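Local coordinates for protein bacterioferritin (Mycobacterium smegmatis str. MC2 155, PDB 3BKN) that probably stores iron, oxidising ferrous ions with dioxygen at a dinuclear metal centre and laying down ferric mineral inside a hollow, heme-binding shell of 24 subunits, at residues F37-L40 and A41-T44; H130-Y133 and L134-L138. One frame throughout, in Å; residues are numbered along the deposited sequence.

Overall arrangement
From the N terminus, helix 5-34 is followed by a short connection and then by contact 1, the first two turns of helix 38-64. Helix 83-110 comes next, and contact 2 lies well inside helix 114-144. The two contacts are in series, neither nested nor crossed, and each joins consecutive residues, so neither closes a loop. Their centres are 15 Å apart, yet they touch: Leu40 and His43 of contact 1 pack on Tyr133 of contact 2. This tie links the start of helix 38-64 to helix 114-144, whose His130 binds zinc.

Contact 1: residues F37-L40 and A41-T44; sequences FTEL and AEHT
The carboxylates of Glu39 and Glu42 are the flat groups that meet here, and their planes stand 81° apart. The two side chains run side by side in the same direction, and Glu39 OE1 comes within 3.3 Å of Glu42 OE1; both are acceptors, so this is an approach of like charges and not a hydrogen bond. Glu39 reaches this place through a bend at chi2 (-37°), whereas the chain of Glu42 is extended beyond CG. The other two flat groups lead away from the contact: the Phe37 ring packs against Leu83 and Cys153 and against Leu140 of a neighbouring subunit, while the imidazole plane of His43 lies at about 35° to the ring of Tyr133.

Between the backbones, the first hydrogen bonds of the helix form. Ala41 N donates to Phe37 O at 2.9 Å, and Glu42 N gives its main bond to Thr38 O at 3.2 Å, with a weak second one to Glu39 O. Thr44 N binds Leu40 O at 3.1 Å, with an N-H...O angle of 164°. The hydroxyl of Thr44 is engaged outside these two turns, with Gln32 of helix 5-34. Phe37 occupies the N-cap position, and the whole is the N-terminal start of an alpha-helix in the four-helix bundle of the ferritin fold.

Contact 2: residues H130-Y133 and L134-L138; sequences HIDY and LETQL. With ZN (zinc ion), chain N.
Tyr133 and Gln137, one helical turn apart, meet through a CH-pi contact: Gln137 CG sits over one face of the phenol ring, 3.8 Å from its centroid and offset toward the rim. The ring is carried there by a chi1 of 162°, which sets CG of Tyr133 beside its own carbonyl carbon, while the Gln137 chain bends at chi2 and folds back. This fold also brings Gln137 NE2 to Tyr133 O at 3.3 Å, so that this carbonyl receives both the side-chain amide and Gln137 N. The amide's OE1 is held by Tyr149, and NE2 also binds Gly159 of a neighbouring subunit.

Asp132 O is likewise gripped twice, by the backbone and the hydroxyl of Thr136, the two donors approaching from opposite faces of the carbonyl plane. The hydroxyl bond, from Thr136 OG1 to Asp132 O, measures 2.7 Å. Glu135 runs alongside Ile131, with Glu135 OE1 3.4 Å from Ile131 CG2; its carboxylate is bound by Tyr95 and by Met1 of a further subunit, different from the one that supplies Gly159.

At the N-terminal end of the stretch, His130 ND1 binds a zinc ion at 2.1 Å. Glu51, Glu94 and Glu127 complete the coordination of this metal, one half of the dinuclear site that probably corresponds to the ferroxidase centre within a bacterioferritin four-helix bundle.

Contact 1: residues F37-L40 and A41-T44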
loop_
_atom_site.group_PDB
_atom_site.type_symbol
_atom_site.label_atom_id
_atom_site.label_comp_id
_atom_site.label_asym_id
_atom_site.label_seq_id
_atom_site.Cartn_x
_atom_site.Cartn_y
_atom_site.Cartn_z
ATOM N N PHE A 37 -44.592 9.102 4.522
ATOM C CA PHE A 37 -44.072 9.050 3.154
ATOM C C PHE A 37 -42.652 9.571 3.148
ATOM O O PHE A 37 -42.340 10.611 2.587
ATOM C CB PHE A 37 -44.922 9.823 2.201
ATOM C CG PHE A 37 -46.312 9.434 2.236
ATOM C CD1 PHE A 37 -46.678 8.146 1.948
ATOM C CD2 PHE A 37 -47.287 10.352 2.591
ATOM C CE1 PHE A 37 -48.021 7.754 1.979
ATOM C CE2 PHE A 37 -48.644 9.976 2.657
ATOM C CZ PHE A 37 -49.014 8.669 2.323
ATOM N N THR A 38 -41.778 8.816 3.769
ATOM C CA THR A 38 -40.458 9.292 4.004
ATOM C C THR A 38 -39.657 9.324 2.718
ATOM O O THR A 38 -38.836 10.246 2.517
ATOM C CB THR A 38 -39.730 8.425 4.999
ATOM O OG1 THR A 38 -39.766 7.093 4.497
ATOM C CG2 THR A 38 -40.402 8.494 6.397
ATOM N N GLU A 39 -39.850 8.342 1.847
ATOM C CA GLU A 39 -39.142 8.393 0.552
ATOM C C GLU A 39 -39.511 9.653 -0.288
ATOM O O GLU A 39 -38.620 10.353 -0.833
ATOM C CB GLU A 39 -39.287 7.078 -0.246
ATOM C CG GLU A 39 -38.624 5.824 0.400
ATOM C CD GLU A 39 -37.297 6.088 1.130
ATOM O OE1 GLU A 39 -36.341 6.685 0.579
ATOM O OE2 GLU A 39 -37.209 5.672 2.290
ATOM N N LEU A 40 -40.811 9.940 -0.382
ATOM C CA LEU A 40 -41.261 11.113 -1.049
ATOM C C LEU A 40 -40.750 12.387 -0.326
ATOM O O LEU A 40 -40.402 13.381 -0.968
ATOM C CB LEU A 40 -42.763 11.077 -1.131
ATOM C CG LEU A 40 -43.326 12.365 -1.708
ATOM C CD1 LEU A 40 -42.925 12.556 -3.182
ATOM C CD2 LEU A 40 -44.826 12.380 -1.519
ATOM N N ALA A 41 -40.669 12.350 1.004
ATOM C CA ALA A 41 -40.248 13.540 1.733
ATOM C C ALA A 41 -38.843 13.983 1.393
ATOM O O ALA A 41 -38.603 15.189 1.340
ATOM C CB ALA A 41 -40.411 13.390 3.203
ATOM N N GLU A 42 -37.942 13.019 1.141
ATOM C CA GLU A 42 -36.543 13.285 0.752
ATOM C C GLU A 42 -36.532 14.111 -0.571
ATOM O O GLU A 42 -35.760 15.088 -0.705
ATOM C CB GLU A 42 -35.711 11.978 0.622
ATOM C CG GLU A 42 -34.828 11.572 1.834
ATOM C CD GLU A 42 -34.540 10.026 1.950
ATOM O OE1 GLU A 42 -34.327 9.310 0.941
ATOM O OE2 GLU A 42 -34.517 9.506 3.088
ATOM N N HIS A 43 -37.405 13.751 -1.526
ATOM C CA HIS A 43 -37.466 14.482 -2.774
ATOM C C HIS A 43 -38.002 15.898 -2.586
ATOM O O HIS A 43 -37.459 16.840 -3.135
ATOM C CB HIS A 43 -38.299 13.763 -3.819
ATOM C CG HIS A 43 -38.098 14.314 -5.188
ATOM N ND1 HIS A 43 -38.770 15.429 -5.646
ATOM C CD2 HIS A 43 -37.248 13.955 -6.183
ATOM C CE1 HIS A 43 -38.359 15.722 -6.871
ATOM N NE2 HIS A 43 -37.436 14.844 -7.221
ATOM N N THR A 44 -39.062 16.061 -1.800
ATOM C CA THR A 44 -39.642 17.368 -1.572
ATOM C C THR A 44 -38.630 18.280 -0.844
ATOM O O THR A 44 -38.512 19.463 -1.142
ATOM C CB THR A 44 -40.982 17.231 -0.788
ATOM O OG1 THR A 44 -41.840 16.309 -1.457
ATOM C CG2 THR A 44 -41.734 18.542 -0.665
#

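Contact 2: residues H130-Y133 and L134-L138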
loop_
_atom_site.group_PDB
_atom_site.type_symbol
_atom_site.label_atom_id
_atom_site.label_comp_id
_atom_site.label_asym_id
_atom_site.label_seq_id
_atom_site.Cartn_x
_atom_site.Cartn_y
_atom_site.Cartn_z
ATOM N N HIS A 130 -39.205 21.249 -12.360
ATOM C CA HIS A 130 -40.069 20.992 -11.220
ATOM C C HIS A 130 -41.472 20.773 -11.736
ATOM O O HIS A 130 -42.124 19.830 -11.325
ATOM C CB HIS A 130 -40.074 22.114 -10.164
ATOM C CG HIS A 130 -38.783 22.282 -9.398
ATOM N ND1 HIS A 130 -38.570 23.330 -8.513
ATOM C CD2 HIS A 130 -37.624 21.568 -9.408
ATOM C CE1 HIS A 130 -37.349 23.245 -8.003
ATOM N NE2 HIS A 130 -36.748 22.193 -8.538
ATOM N N ILE A 131 -41.930 21.608 -12.658
ATOM C CA ILE A 131 -43.268 21.445 -13.236
ATOM C C ILE A 131 -43.430 20.094 -13.885
ATOM O O ILE A 131 -44.440 19.456 -13.708
ATOM C CB ILE A 131 -43.625 22.564 -14.271
ATOM C CG1 ILE A 131 -43.803 23.904 -13.547
ATOM C CG2 ILE A 131 -44.889 22.210 -15.075
ATOM C CD1 ILE A 131 -43.630 25.097 -14.429
ATOM N N ASP A 132 -42.442 19.668 -14.653
ATOM C CA ASP A 132 -42.470 18.364 -15.281
ATOM C C ASP A 132 -42.605 17.258 -14.234
ATOM O O ASP A 132 -43.468 16.373 -14.374
ATOM C CB ASP A 132 -41.201 18.151 -16.107
ATOM C CG ASP A 132 -41.252 16.867 -16.931
ATOM O OD1 ASP A 132 -42.319 16.618 -17.556
ATOM O OD2 ASP A 132 -40.243 16.105 -16.945
ATOM N N TYR A 133 -41.783 17.311 -13.171
ATOM C CA TYR A 133 -41.852 16.300 -12.131
ATOM C C TYR A 133 -43.264 16.247 -11.520
ATOM O O TYR A 133 -43.878 15.187 -11.427
ATOM C CB TYR A 133 -40.770 16.535 -11.082
ATOM C CG TYR A 133 -41.065 15.810 -9.794
ATOM C CD1 TYR A 133 -40.976 14.407 -9.713
ATOM C CD2 TYR A 133 -41.491 16.522 -8.653
ATOM C CE1 TYR A 133 -41.254 13.741 -8.497
ATOM C CE2 TYR A 133 -41.765 15.869 -7.450
ATOM C CZ TYR A 133 -41.654 14.487 -7.379
ATOM O OH TYR A 133 -41.994 13.864 -6.208
ATOM N N LEU A 134 -43.786 17.417 -11.168
ATOM C CA LEU A 134 -45.067 17.570 -10.479
ATOM C C LEU A 134 -46.212 17.085 -11.316
ATOM O O LEU A 134 -47.077 16.353 -10.819
ATOM C CB LEU A 134 -45.317 19.023 -10.128
ATOM C CG LEU A 134 -44.391 19.633 -9.064
ATOM C CD1 LEU A 134 -44.525 21.138 -9.053
ATOM C CD2 LEU A 134 -44.699 19.044 -7.704
ATOM N N GLU A 135 -46.209 17.452 -12.598
ATOM C CA GLU A 135 -47.266 17.051 -13.500
ATOM C C GLU A 135 -47.247 15.559 -13.732
ATOM O O GLU A 135 -48.302 14.954 -13.893
ATOM C CB GLU A 135 -47.099 17.761 -14.818
ATOM C CG GLU A 135 -47.863 19.032 -14.906
ATOM C CD GLU A 135 -47.491 19.836 -16.141
ATOM O OE1 GLU A 135 -46.411 19.598 -16.727
ATOM O OE2 GLU A 135 -48.265 20.741 -16.509
ATOM N N THR A 136 -46.038 14.975 -13.765
ATOM C CA THR A 136 -45.869 13.538 -13.950
ATOM C C THR A 136 -46.413 12.820 -12.717
ATOM O O THR A 136 -47.122 11.826 -12.852
ATOM C CB THR A 136 -44.357 13.152 -14.203
ATOM O OG1 THR A 136 -43.841 13.861 -15.336
ATOM C CG2 THR A 136 -44.192 11.649 -14.459
ATOM N N GLN A 137 -46.100 13.312 -11.515
ATOM C CA GLN A 137 -46.654 12.670 -10.309
ATOM C C GLN A 137 -48.194 12.649 -10.288
ATOM O O GLN A 137 -48.802 11.597 -9.978
ATOM C CB GLN A 137 -46.071 13.251 -9.018
ATOM C CG GLN A 137 -44.574 13.242 -8.996
ATOM C CD GLN A 137 -43.999 11.943 -9.598
ATOM O OE1 GLN A 137 -44.349 10.825 -9.213
ATOM N NE2 GLN A 137 -43.126 12.104 -10.557
ATOM N N LEU A 138 -48.823 13.768 -10.665
ATOM C CA LEU A 138 -50.279 13.850 -10.699
ATOM C C LEU A 138 -50.865 12.877 -11.659
ATOM O O LEU A 138 -51.892 12.262 -11.370
ATOM C CB LEU A 138 -50.759 15.256 -11.041
ATOM C CG LEU A 138 -50.624 16.246 -9.879
ATOM C CD1 LEU A 138 -50.767 17.641 -10.447
ATOM C CD2 LEU A 138 -51.626 15.956 -8.718
HETATM ZN ZN ZN N . -39.018 25.403 -8.300
#